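Local coordinates for protein Non-heme chloroperoxidase CPO-A1 (Streptomyces aureofaciens, PDB 1A8Q) that halogenates organic substrates without a heme cofactor, brominating as well as chlorinating, and may act as the chlorinating enzyme of 7-chlorotetracycline biosynthesis, at residues 48-52 against 79-85; 62-67 against 188-194; 161-165 against 251-257. All coordinates share one frame. Numbering follows the deposited sequence.

Interaction 1 of 3, residues 48-52 against 79-85; sequences RGIAH and LLTDLDL
Strand 48-52 has regular beta conformation and packs against the end of helix 69-82, whose last turn and exit make up 79-85; from Arg48 to His52 the strand runs from Leu85 toward Leu79. The nearest CA pairs are His52 with Leu79 (8.6 Å) and Arg48 with Leu85 (10.4 Å). The helix ends in a Schellman motif: Asp84 takes positive phi (47°), Leu85 N bonds Leu80 O at 3.0 Å, and Asp84 N bonds Thr81 O weakly at 3.1 Å. This turn brings Leu85 back over the strand. Ile50 (m,t) is the apolar centre, its CD1 3.6 Å from Leu85 CD1 and 4.3 Å from Leu83 CD1; Leu79 CD2 lies 4.0 Å from His52 CB. Arg48, extended (ttt), lays one guanidinium face against Leu85, NH1 to CD2 3.6 Å, while water 1 joins its NH2 (3.0 Å) to Leu83 O (2.8 Å). Helix-on-sheet packing of this kind builds the alpha/beta hydrolase fold: strand 48-52 runs between strands 10-16 and 21-25, Arg48 pairs with Asp15, and Tyr13 of strand 10-16 touches His52, Leu79 and Leu83.

Interaction 2 of 3, residues 62-67 against 188-194; sequences PVWDGY and TIEGGVR
An irregular loop, 62-67, runs alongside the first turns of helix 189-201, with CA pairs Pro62-Thr188 at 6.1 Å, Trp64-Glu190 at 6.6 Å and Tyr67-Arg194 at 6.0 Å. Thr188 is the N-cap. With chi1 at 62° (p), its OG1 accepts from Gly191 N at 2.9 Å and donates to Tyr67 OH at 2.8 Å; Tyr67 OH in turn donates a hydrogen bond to Val63 O at 2.6 Å, so a directed chain of bonds ties loop to helix start. Thr188 CG2 also rests 3.7 Å from Pro62 CA. Glu190 (t,p) lies over one face of the Trp64 indole (chi1 t), its CG 3.7 Å from the centroid of the six-membered ring and 22° off its normal in a CH-pi contact. Water 2 donates to Glu190 OE2 at 2.7 Å and to Trp64 O at 2.8 Å. Gly191 comes next, and Tyr67 (chi1 m) lies flat on it: CA is 3.5 Å from the ring centroid, 10° off the normal. A CB here would clash with Tyr67 CE1, so the close approach depends on the missing side chain. One turn after Glu190, Arg194 sets its CB 3.5 Å from Tyr67 CB, then folds back (m,m,p) to form a salt bridge, NH1 to Glu190 OE2 at 3.1 Å; its NH2 pairs with Asp197. Water 3 donates to Tyr67 O at 2.5 Å and, weakly, to Arg194 O at 3.4 Å. Together these features show an N-capped helix whose cap hydroxyl is shared with a tyrosine from the loop between strand 48-52 and helix 69-82 of the alpha/beta hydrolase fold.

Interaction 3 of 3, residues 161-165 against 251-257; sequences GFFSA and SHGIAMV
The histidine loop of the alpha/beta hydrolase fold, which follows strand 243-247 and carries His252 of the catalytic triad, packs here against the C-terminal end of helix 137-162. CA pairs Phe162-His252 (5.4 Å) and Phe163-Gly253 (5.2 Å) set the register. The helix closes in a Schellman motif with Ser164 at positive phi (48°) and Ser164 N bonded to Gly161 O at 3.2 Å. Aromatic contact comes first: the His252 ring (chi1 t) directs its edge at the face of Phe162 (chi1 t), centroids 5.0 Å apart and planes at 84°, while its ND1 and NE2 bond Asp223 and Ser94, the other triad members. Apolar contacts follow, with Phe162 CE1 3.9 Å from Met256 CE and Phe163 (chi1 m) CD1 3.5 Å from Val257 CG2. A CB on Gly253 would clash with Phe163 CD1. Among polar links, His252 N donates weakly to Phe162 O at 3.3 Å, and Ser251 (chi1 p) forms an ST turn, its OG accepting from Gly253 N at 3.0 Å. Ser164 OG also bonds Asp222 O. Water 4 bridges the segments, 2.8 Å from both Gly161 O and Ser164 OG, and accepts from His252 N at 3.1 Å.

Contacts far apart in a fold need not share in its active site, and these three illustrate the point. Interaction 3 alone holds a triad residue, His252, whose side chain is about 3 Å from those of both Ser94 and Asp223; interactions 1 and 2 lie away from the active site. Interaction 1 joins sheet to helix on the opposite side of the chain's centre from interaction 3, their centres about 27 Å apart. Interaction 2 is about 23 Å from interaction 1 and about 24 Å from interaction 3, centre to centre, and no two contacts touch, their nearest atoms being about 11 to 12 Å apart. Helix 137-162 nevertheless connects two of them: its end forms interaction 3, while its Val147 meets Ile189 and Val193 of interaction 2.

Interaction 1 of 3, residues 48-52 against 79-85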
ATOM      1  N   ARG A  48       3.646  18.667  -1.235  1.00 11.53           N
ATOM      2  CA  ARG A  48       3.968  18.130  -2.587  1.00 11.13           C
ATOM      3  C   ARG A  48       3.506  16.670  -2.511  1.00 11.71           C
ATOM      4  O   ARG A  48       3.980  15.965  -1.615  1.00 13.05           O
ATOM      5  CB  ARG A  48       5.439  18.259  -2.825  1.00 12.32           C
ATOM      6  CG  ARG A  48       5.946  17.724  -4.151  1.00 11.73           C
ATOM      7  CD  ARG A  48       7.423  18.035  -4.345  1.00 12.60           C
ATOM      8  NE  ARG A  48       7.909  17.404  -5.577  1.00 11.82           N
ATOM      9  CZ  ARG A  48       9.216  17.439  -5.869  1.00 14.44           C
ATOM     10  NH1 ARG A  48      10.085  18.054  -5.041  1.00 16.58           N
ATOM     11  NH2 ARG A  48       9.701  16.888  -6.962  1.00 15.51           N
ATOM     12  N   GLY A  49       2.738  16.224  -3.510  1.00 11.02           N
ATOM     13  CA  GLY A  49       2.203  14.849  -3.397  1.00  9.02           C
ATOM     14  C   GLY A  49       2.795  14.068  -4.562  1.00  8.57           C
ATOM     15  O   GLY A  49       2.686  14.506  -5.708  1.00  9.51           O
ATOM     16  N   ILE A  50       3.383  12.896  -4.242  1.00  7.45           N
ATOM     17  CA  ILE A  50       4.004  12.102  -5.283  1.00  8.89           C
ATOM     18  C   ILE A  50       3.452  10.681  -5.191  1.00  7.20           C
ATOM     19  O   ILE A  50       3.293  10.140  -4.102  1.00  7.65           O
ATOM     20  CB  ILE A  50       5.540  12.036  -5.076  1.00  9.79           C
ATOM     21  CG1 ILE A  50       6.161  13.397  -5.452  1.00 13.46           C
ATOM     22  CG2 ILE A  50       6.224  10.971  -5.926  1.00 10.64           C
ATOM     23  CD1 ILE A  50       7.455  13.667  -4.721  1.00 16.73           C
ATOM     24  N   ALA A  51       3.139  10.067  -6.358  1.00  6.28           N
ATOM     25  CA  ALA A  51       2.659   8.671  -6.264  1.00  6.16           C
ATOM     26  C   ALA A  51       3.177   7.922  -7.490  1.00  7.68           C
ATOM     27  O   ALA A  51       2.907   8.302  -8.625  1.00  7.68           O
ATOM     28  CB  ALA A  51       1.145   8.554  -6.182  1.00  6.61           C
ATOM     29  N   HIS A  52       3.996   6.888  -7.211  1.00  6.07           N
ATOM     30  CA  HIS A  52       4.626   6.142  -8.289  1.00  7.26           C
ATOM     31  C   HIS A  52       3.863   4.854  -8.527  1.00  6.87           C
ATOM     32  O   HIS A  52       3.068   4.409  -7.704  1.00  9.32           O
ATOM     33  CB  HIS A  52       6.094   5.758  -7.991  1.00  8.42           C
ATOM     34  CG  HIS A  52       6.260   4.974  -6.723  1.00 10.54           C
ATOM     35  ND1 HIS A  52       5.837   5.440  -5.508  1.00 10.20           N
ATOM     36  CD2 HIS A  52       6.795   3.731  -6.500  1.00 10.83           C
ATOM     37  CE1 HIS A  52       6.115   4.571  -4.558  1.00 11.63           C
ATOM     38  NE2 HIS A  52       6.707   3.519  -5.126  1.00 10.78           N
ATOM     39  N   LEU A  79      13.843   6.636  -6.666  1.00 12.55           N
ATOM     40  CA  LEU A  79      12.935   7.758  -6.911  1.00 12.10           C
ATOM     41  C   LEU A  79      13.206   8.883  -5.915  1.00 12.96           C
ATOM     42  O   LEU A  79      13.323  10.045  -6.295  1.00 12.36           O
ATOM     43  CB  LEU A  79      11.486   7.261  -6.761  1.00 12.80           C
ATOM     44  CG  LEU A  79      10.401   8.342  -6.892  1.00 14.96           C
ATOM     45  CD1 LEU A  79      10.254   8.800  -8.324  1.00 16.08           C
ATOM     46  CD2 LEU A  79       9.077   7.785  -6.369  1.00 16.94           C
ATOM     47  N   LEU A  80      13.386   8.538  -4.642  1.00 12.64           N
ATOM     48  CA  LEU A  80      13.652   9.568  -3.622  1.00 14.87           C
ATOM     49  C   LEU A  80      15.009  10.214  -3.837  1.00 14.34           C
ATOM     50  O   LEU A  80      15.162  11.420  -3.640  1.00 15.45           O
ATOM     51  CB  LEU A  80      13.608   8.944  -2.229  1.00 15.84           C
ATOM     52  CG  LEU A  80      12.280   8.345  -1.758  1.00 19.13           C
ATOM     53  CD1 LEU A  80      12.408   7.925  -0.287  1.00 20.02           C
ATOM     54  CD2 LEU A  80      11.079   9.250  -1.917  1.00 20.26           C
ATOM     55  N   THR A  81      15.991   9.440  -4.291  1.00 13.91           N
ATOM     56  CA  THR A  81      17.317   9.980  -4.555  1.00 15.56           C
ATOM     57  C   THR A  81      17.370  10.838  -5.809  1.00 17.06           C
ATOM     58  O   THR A  81      17.982  11.918  -5.811  1.00 17.38           O
ATOM     59  CB  THR A  81      18.330   8.810  -4.702  1.00 16.58           C
ATOM     60  OG1 THR A  81      18.307   8.085  -3.453  1.00 17.22           O
ATOM     61  CG2 THR A  81      19.717   9.362  -4.979  1.00 18.34           C
ATOM     62  N   ASP A  82      16.721  10.392  -6.887  1.00 16.72           N
ATOM     63  CA  ASP A  82      16.698  11.148  -8.141  1.00 18.07           C
ATOM     64  C   ASP A  82      16.073  12.524  -7.930  1.00 17.70           C
ATOM     65  O   ASP A  82      16.517  13.519  -8.512  1.00 17.98           O
ATOM     66  CB  ASP A  82      15.862  10.399  -9.186  1.00 22.01           C
ATOM     67  CG  ASP A  82      15.738  11.054 -10.545  1.00 27.30           C
ATOM     68  OD1 ASP A  82      16.713  11.663 -11.042  1.00 29.79           O
ATOM     69  OD2 ASP A  82      14.693  10.904 -11.213  1.00 29.97           O
ATOM     70  N   LEU A  83      14.988  12.605  -7.189  1.00 14.27           N
ATOM     71  CA  LEU A  83      14.299  13.860  -6.892  1.00 16.53           C
ATOM     72  C   LEU A  83      14.894  14.600  -5.698  1.00 17.65           C
ATOM     73  O   LEU A  83      14.442  15.696  -5.374  1.00 17.67           O
ATOM     74  CB  LEU A  83      12.811  13.568  -6.629  1.00 15.84           C
ATOM     75  CG  LEU A  83      12.064  13.035  -7.871  1.00 19.00           C
ATOM     76  CD1 LEU A  83      10.598  12.799  -7.534  1.00 21.26           C
ATOM     77  CD2 LEU A  83      12.206  13.972  -9.052  1.00 21.44           C
ATOM     78  N   ASP A  84      15.861  13.983  -5.051  1.00 18.38           N
ATOM     79  CA  ASP A  84      16.551  14.444  -3.862  1.00 20.21           C
ATOM     80  C   ASP A  84      15.562  14.946  -2.828  1.00 19.06           C
ATOM     81  O   ASP A  84      15.594  16.089  -2.352  1.00 21.21           O
ATOM     82  CB  ASP A  84      17.598  15.508  -4.219  1.00 22.83           C
ATOM     83  CG  ASP A  84      18.557  15.727  -3.052  1.00 25.81           C
ATOM     84  OD1 ASP A  84      18.594  14.944  -2.077  1.00 25.10           O
ATOM     85  OD2 ASP A  84      19.269  16.749  -3.145  1.00 28.29           O
ATOM     86  N   LEU A  85      14.627  14.075  -2.449  1.00 16.45           N
ATOM     87  CA  LEU A  85      13.592  14.442  -1.503  1.00 15.22           C
ATOM     88  C   LEU A  85      14.039  14.251  -0.056  1.00 17.71           C
ATOM     89  O   LEU A  85      14.697  13.275   0.279  1.00 18.30           O
ATOM     90  CB  LEU A  85      12.367  13.548  -1.719  1.00 15.45           C
ATOM     91  CG  LEU A  85      11.789  13.677  -3.156  1.00 15.17           C
ATOM     92  CD1 LEU A  85      10.619  12.711  -3.266  1.00 17.08           C
ATOM     93  CD2 LEU A  85      11.321  15.104  -3.399  1.00 15.47           C
TER
HETATM   94  O   HOH W   1      12.658  17.283  -6.771  1.00 28.69           O

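Interaction 2 of 3, residues 62-67 against 188-194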
ATOM      1  N   PRO A  62       6.641  -3.014 -17.922  1.00  8.17           N
ATOM      2  CA  PRO A  62       6.034  -4.294 -17.684  1.00  8.42           C
ATOM      3  C   PRO A  62       7.130  -5.360 -17.567  1.00  9.25           C
ATOM      4  O   PRO A  62       7.394  -6.149 -18.479  1.00 10.07           O
ATOM      5  CB  PRO A  62       5.174  -4.546 -18.941  1.00  8.97           C
ATOM      6  CG  PRO A  62       5.804  -3.720 -20.009  1.00  9.22           C
ATOM      7  CD  PRO A  62       6.437  -2.515 -19.314  1.00  8.27           C
ATOM      8  N   VAL A  63       7.829  -5.359 -16.430  1.00 10.38           N
ATOM      9  CA  VAL A  63       8.957  -6.252 -16.186  1.00 10.57           C
ATOM     10  C   VAL A  63       8.526  -7.665 -15.864  1.00  9.71           C
ATOM     11  O   VAL A  63       7.427  -7.937 -15.398  1.00 10.26           O
ATOM     12  CB  VAL A  63       9.876  -5.763 -15.040  1.00 11.99           C
ATOM     13  CG1 VAL A  63      10.478  -4.396 -15.322  1.00 14.52           C
ATOM     14  CG2 VAL A  63       9.103  -5.717 -13.717  1.00 13.79           C
ATOM     15  N   TRP A  64       9.526  -8.569 -16.083  1.00  9.08           N
ATOM     16  CA  TRP A  64       9.328  -9.955 -15.699  1.00  9.85           C
ATOM     17  C   TRP A  64       9.788 -10.179 -14.229  1.00 10.24           C
ATOM     18  O   TRP A  64       9.146 -10.993 -13.571  1.00 12.16           O
ATOM     19  CB  TRP A  64      10.251 -10.859 -16.580  1.00  8.99           C
ATOM     20  CG  TRP A  64      10.219 -12.296 -16.142  1.00  9.05           C
ATOM     21  CD1 TRP A  64      11.284 -12.972 -15.603  1.00 11.16           C
ATOM     22  CD2 TRP A  64       9.104 -13.166 -16.098  1.00 10.14           C
ATOM     23  NE1 TRP A  64      10.884 -14.239 -15.233  1.00 11.20           N
ATOM     24  CE2 TRP A  64       9.551 -14.385 -15.523  1.00 11.35           C
ATOM     25  CE3 TRP A  64       7.765 -13.117 -16.497  1.00  9.39           C
ATOM     26  CZ2 TRP A  64       8.710 -15.472 -15.333  1.00 13.10           C
ATOM     27  CZ3 TRP A  64       6.918 -14.185 -16.314  1.00  9.53           C
ATOM     28  CH2 TRP A  64       7.416 -15.381 -15.761  1.00 12.64           C
ATOM     29  N   ASP A  65      10.891  -9.532 -13.906  1.00 11.72           N
ATOM     30  CA  ASP A  65      11.537  -9.953 -12.651  1.00 15.41           C
ATOM     31  C   ASP A  65      11.507  -8.856 -11.597  1.00 12.50           C
ATOM     32  O   ASP A  65      11.089  -7.739 -11.867  1.00 12.71           O
ATOM     33  CB  ASP A  65      13.035 -10.232 -12.944  1.00 21.61           C
ATOM     34  CG  ASP A  65      13.575  -9.322 -14.002  1.00 28.21           C
ATOM     35  OD1 ASP A  65      13.565  -8.074 -13.938  1.00 32.09           O
ATOM     36  OD2 ASP A  65      14.016  -9.908 -15.045  1.00 33.40           O
ATOM     37  N   GLY A  66      12.026  -9.259 -10.426  1.00 10.58           N
ATOM     38  CA  GLY A  66      12.127  -8.248  -9.369  1.00 11.15           C
ATOM     39  C   GLY A  66      10.857  -8.011  -8.600  1.00 10.80           C
ATOM     40  O   GLY A  66      10.757  -6.932  -7.957  1.00 10.39           O
ATOM     41  N   TYR A  67       9.918  -8.943  -8.545  1.00  9.43           N
ATOM     42  CA  TYR A  67       8.699  -8.763  -7.748  1.00  9.66           C
ATOM     43  C   TYR A  67       8.962  -9.267  -6.314  1.00 10.99           C
ATOM     44  O   TYR A  67       8.427 -10.295  -5.890  1.00 12.23           O
ATOM     45  CB  TYR A  67       7.546  -9.523  -8.401  1.00  9.75           C
ATOM     46  CG  TYR A  67       7.132  -8.886  -9.728  1.00  9.22           C
ATOM     47  CD1 TYR A  67       6.504  -7.638  -9.755  1.00 10.11           C
ATOM     48  CD2 TYR A  67       7.344  -9.553 -10.923  1.00 10.31           C
ATOM     49  CE1 TYR A  67       6.158  -7.039 -10.954  1.00  8.91           C
ATOM     50  CE2 TYR A  67       6.958  -8.989 -12.139  1.00  9.40           C
ATOM     51  CZ  TYR A  67       6.382  -7.743 -12.148  1.00  9.36           C
ATOM     52  OH  TYR A  67       5.980  -7.173 -13.343  1.00  9.04           O
ATOM     53  N   THR A 188       1.116  -6.593 -14.837  1.00  7.35           N
ATOM     54  CA  THR A 188       1.523  -7.816 -15.567  1.00  7.94           C
ATOM     55  C   THR A 188       0.945  -9.021 -14.870  1.00  9.15           C
ATOM     56  O   THR A 188       0.729  -9.090 -13.644  1.00  8.87           O
ATOM     57  CB  THR A 188       3.044  -7.982 -15.624  1.00  8.80           C
ATOM     58  OG1 THR A 188       3.502  -8.099 -14.261  1.00  9.70           O
ATOM     59  CG2 THR A 188       3.697  -6.786 -16.292  1.00  8.15           C
ATOM     60  N   ILE A 189       0.783 -10.146 -15.616  1.00  8.01           N
ATOM     61  CA  ILE A 189       0.250 -11.348 -14.955  1.00  8.92           C
ATOM     62  C   ILE A 189       1.277 -11.924 -13.977  1.00  8.23           C
ATOM     63  O   ILE A 189       0.858 -12.365 -12.906  1.00  8.51           O
ATOM     64  CB  ILE A 189      -0.147 -12.428 -16.003  1.00  8.43           C
ATOM     65  CG1 ILE A 189      -0.980 -13.510 -15.304  1.00  9.50           C
ATOM     66  CG2 ILE A 189       1.112 -12.909 -16.719  1.00 10.01           C
ATOM     67  CD1 ILE A 189      -1.633 -14.500 -16.294  1.00 13.54           C
ATOM     68  N   GLU A 190       2.566 -11.737 -14.236  1.00  8.67           N
ATOM     69  CA  GLU A 190       3.613 -12.274 -13.354  1.00  9.11           C
ATOM     70  C   GLU A 190       3.647 -11.426 -12.084  1.00  9.09           C
ATOM     71  O   GLU A 190       3.818 -11.988 -11.002  1.00 10.07           O
ATOM     72  CB  GLU A 190       4.950 -12.234 -14.079  1.00  8.91           C
ATOM     73  CG  GLU A 190       6.123 -12.831 -13.280  1.00  8.31           C
ATOM     74  CD  GLU A 190       6.001 -14.278 -12.925  1.00 10.90           C
ATOM     75  OE1 GLU A 190       4.999 -14.974 -13.217  1.00 10.73           O
ATOM     76  OE2 GLU A 190       6.932 -14.753 -12.208  1.00 11.49           O
ATOM     77  N   GLY A 191       3.440 -10.121 -12.223  1.00  8.57           N
ATOM     78  CA  GLY A 191       3.396  -9.298 -10.981  1.00  9.11           C
ATOM     79  C   GLY A 191       2.162  -9.668 -10.167  1.00  9.29           C
ATOM     80  O   GLY A 191       2.184  -9.666  -8.910  1.00 11.38           O
ATOM     81  N   GLY A 192       1.061  -9.991 -10.831  1.00  7.23           N
ATOM     82  CA  GLY A 192      -0.167 -10.433 -10.193  1.00  8.21           C
ATOM     83  C   GLY A 192       0.102 -11.610  -9.250  1.00 10.88           C
ATOM     84  O   GLY A 192      -0.179 -11.565  -8.040  1.00 11.40           O
ATOM     85  N   VAL A 193       0.724 -12.653  -9.791  1.00  8.92           N
ATOM     86  CA  VAL A 193       1.004 -13.840  -8.950  1.00 10.36           C
ATOM     87  C   VAL A 193       2.212 -13.722  -8.057  1.00  9.72           C
ATOM     88  O   VAL A 193       2.125 -14.085  -6.861  1.00 11.91           O
ATOM     89  CB  VAL A 193       1.204 -15.083  -9.875  1.00 13.61           C
ATOM     90  CG1 VAL A 193      -0.049 -15.308 -10.722  1.00 15.20           C
ATOM     91  CG2 VAL A 193       2.425 -14.966 -10.740  1.00 18.00           C
ATOM     92  N   ARG A 194       3.340 -13.129  -8.443  1.00  8.64           N
ATOM     93  CA  ARG A 194       4.526 -13.097  -7.611  1.00  9.65           C
ATOM     94  C   ARG A 194       4.327 -12.162  -6.412  1.00  9.68           C
ATOM     95  O   ARG A 194       4.932 -12.409  -5.354  1.00  8.92           O
ATOM     96  CB  ARG A 194       5.760 -12.563  -8.348  1.00 13.37           C
ATOM     97  CG  ARG A 194       6.298 -13.490  -9.431  1.00 17.09           C
ATOM     98  CD  ARG A 194       7.271 -14.501  -8.781  1.00 21.74           C
ATOM     99  NE  ARG A 194       6.482 -15.482  -8.039  1.00 25.92           N
ATOM    100  CZ  ARG A 194       5.862 -16.506  -8.623  1.00 29.85           C
ATOM    101  NH1 ARG A 194       5.971 -16.633  -9.942  1.00 31.50           N
ATOM    102  NH2 ARG A 194       5.148 -17.399  -7.928  1.00 31.35           N
TER
HETATM  103  O   HOH W   2       9.189 -13.233 -11.910  1.00 14.42           O
HETATM  104  O   HOH W   3       8.279 -12.649  -4.954  1.00 30.27           O

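Interaction 3 of 3, residues 161-165 against 251-257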
ATOM      1  N   GLY A 161     -14.721  -8.396  -2.122  1.00 13.02           N
ATOM      2  CA  GLY A 161     -14.056  -8.507  -0.816  1.00 12.47           C
ATOM      3  C   GLY A 161     -13.210  -7.279  -0.505  1.00 11.44           C
ATOM      4  O   GLY A 161     -13.069  -6.880   0.664  1.00 10.61           O
ATOM      5  N   PHE A 162     -12.536  -6.725  -1.522  1.00  9.11           N
ATOM      6  CA  PHE A 162     -11.619  -5.613  -1.295  1.00  8.42           C
ATOM      7  C   PHE A 162     -12.364  -4.442  -0.645  1.00  9.47           C
ATOM      8  O   PHE A 162     -11.817  -3.748   0.207  1.00  9.64           O
ATOM      9  CB  PHE A 162     -11.046  -5.197  -2.650  1.00 10.25           C
ATOM     10  CG  PHE A 162      -9.855  -4.290  -2.624  1.00 12.47           C
ATOM     11  CD1 PHE A 162     -10.034  -2.921  -2.619  1.00 15.79           C
ATOM     12  CD2 PHE A 162      -8.585  -4.839  -2.692  1.00 15.18           C
ATOM     13  CE1 PHE A 162      -8.918  -2.073  -2.625  1.00 17.10           C
ATOM     14  CE2 PHE A 162      -7.480  -4.003  -2.741  1.00 13.72           C
ATOM     15  CZ  PHE A 162      -7.688  -2.646  -2.688  1.00 15.25           C
ATOM     16  N   PHE A 163     -13.602  -4.198  -1.051  1.00  9.05           N
ATOM     17  CA  PHE A 163     -14.378  -3.068  -0.542  1.00  8.62           C
ATOM     18  C   PHE A 163     -15.439  -3.498   0.453  1.00  8.61           C
ATOM     19  O   PHE A 163     -16.237  -2.636   0.866  1.00  9.44           O
ATOM     20  CB  PHE A 163     -15.134  -2.385  -1.722  1.00  9.61           C
ATOM     21  CG  PHE A 163     -14.224  -1.702  -2.698  1.00 10.78           C
ATOM     22  CD1 PHE A 163     -13.429  -0.641  -2.356  1.00 11.67           C
ATOM     23  CD2 PHE A 163     -14.153  -2.176  -4.021  1.00 12.66           C
ATOM     24  CE1 PHE A 163     -12.576  -0.007  -3.241  1.00 14.81           C
ATOM     25  CE2 PHE A 163     -13.313  -1.546  -4.925  1.00 13.19           C
ATOM     26  CZ  PHE A 163     -12.528  -0.473  -4.554  1.00 14.03           C
ATOM     27  N   SER A 164     -15.438  -4.753   0.910  1.00  9.48           N
ATOM     28  CA  SER A 164     -16.482  -5.253   1.808  1.00 11.13           C
ATOM     29  C   SER A 164     -17.847  -4.885   1.267  1.00 12.63           C
ATOM     30  O   SER A 164     -18.799  -4.506   1.970  1.00 10.84           O
ATOM     31  CB  SER A 164     -16.344  -4.683   3.246  1.00 11.24           C
ATOM     32  OG  SER A 164     -15.117  -5.164   3.767  1.00 12.26           O
ATOM     33  N   ALA A 165     -18.044  -5.151  -0.043  1.00 11.49           N
ATOM     34  CA  ALA A 165     -19.277  -4.724  -0.697  1.00 12.52           C
ATOM     35  C   ALA A 165     -20.424  -5.685  -0.448  1.00 14.99           C
ATOM     36  O   ALA A 165     -21.537  -5.523  -0.979  1.00 17.23           O
ATOM     37  CB  ALA A 165     -18.966  -4.594  -2.198  1.00 15.18           C
ATOM     38  N   SER A 251     -13.563  -1.152   5.259  1.00 10.77           N
ATOM     39  CA  SER A 251     -12.947  -2.223   4.474  1.00  9.19           C
ATOM     40  C   SER A 251     -11.476  -2.000   4.204  1.00  8.20           C
ATOM     41  O   SER A 251     -10.770  -1.156   4.731  1.00  9.77           O
ATOM     42  CB  SER A 251     -13.684  -2.201   3.118  1.00  8.73           C
ATOM     43  OG  SER A 251     -13.331  -1.069   2.326  1.00 11.12           O
ATOM     44  N   HIS A 252     -10.941  -2.820   3.289  1.00  7.34           N
ATOM     45  CA  HIS A 252      -9.573  -2.739   2.850  1.00  8.73           C
ATOM     46  C   HIS A 252      -9.395  -1.545   1.902  1.00  8.39           C
ATOM     47  O   HIS A 252      -8.267  -1.097   1.696  1.00 10.70           O
ATOM     48  CB  HIS A 252      -9.186  -4.023   2.074  1.00  8.75           C
ATOM     49  CG  HIS A 252      -7.707  -4.114   1.801  1.00  8.78           C
ATOM     50  ND1 HIS A 252      -6.812  -4.088   2.855  1.00  9.76           N
ATOM     51  CD2 HIS A 252      -6.953  -4.249   0.704  1.00 10.12           C
ATOM     52  CE1 HIS A 252      -5.581  -4.134   2.404  1.00 10.09           C
ATOM     53  NE2 HIS A 252      -5.620  -4.295   1.091  1.00 10.55           N
ATOM     54  N   GLY A 253     -10.471  -0.988   1.357  1.00  7.96           N
ATOM     55  CA  GLY A 253     -10.376   0.076   0.379  1.00  8.38           C
ATOM     56  C   GLY A 253     -10.750   1.467   0.912  1.00  9.82           C
ATOM     57  O   GLY A 253     -11.230   2.301   0.130  1.00 10.72           O
ATOM     58  N   ILE A 254     -10.324   1.779   2.127  1.00  8.98           N
ATOM     59  CA  ILE A 254     -10.622   3.070   2.764  1.00  9.52           C
ATOM     60  C   ILE A 254     -10.281   4.276   1.930  1.00  9.68           C
ATOM     61  O   ILE A 254     -11.095   5.238   1.892  1.00 11.89           O
ATOM     62  CB  ILE A 254      -9.843   3.125   4.109  1.00 10.51           C
ATOM     63  CG1 ILE A 254     -10.479   2.214   5.166  1.00 11.02           C
ATOM     64  CG2 ILE A 254      -9.741   4.548   4.634  1.00 10.60           C
ATOM     65  CD1 ILE A 254      -9.457   1.887   6.265  1.00 11.86           C
ATOM     66  N   ALA A 255      -9.171   4.307   1.173  1.00 10.05           N
ATOM     67  CA  ALA A 255      -8.773   5.515   0.466  1.00  9.96           C
ATOM     68  C   ALA A 255      -9.690   5.840  -0.719  1.00 11.32           C
ATOM     69  O   ALA A 255      -9.643   6.986  -1.189  1.00 11.01           O
ATOM     70  CB  ALA A 255      -7.352   5.356  -0.077  1.00 12.28           C
ATOM     71  N   MET A 256     -10.446   4.855  -1.216  1.00 10.60           N
ATOM     72  CA  MET A 256     -11.282   5.063  -2.392  1.00 10.43           C
ATOM     73  C   MET A 256     -12.771   5.064  -2.143  1.00 11.90           C
ATOM     74  O   MET A 256     -13.564   5.446  -3.019  1.00 11.07           O
ATOM     75  CB  MET A 256     -10.957   3.892  -3.391  1.00 13.63           C
ATOM     76  CG  MET A 256      -9.632   4.143  -4.082  1.00 17.48           C
ATOM     77  SD  MET A 256      -9.058   2.574  -4.872  1.00 21.08           S
ATOM     78  CE  MET A 256      -8.506   1.711  -3.434  1.00 21.89           C
ATOM     79  N   VAL A 257     -13.233   4.623  -0.964  1.00 10.24           N
ATOM     80  CA  VAL A 257     -14.682   4.463  -0.738  1.00 11.03           C
ATOM     81  C   VAL A 257     -15.276   5.755  -0.175  1.00 11.71           C
ATOM     82  O   VAL A 257     -14.721   6.344   0.753  1.00 12.51           O
ATOM     83  CB  VAL A 257     -14.923   3.340   0.289  1.00 11.34           C
ATOM     84  CG1 VAL A 257     -16.400   3.281   0.698  1.00 13.69           C
ATOM     85  CG2 VAL A 257     -14.552   1.955  -0.250  1.00 13.08           C
TER
HETATM   86  O   HOH W   4     -12.491  -5.502   3.014  1.00  8.80           O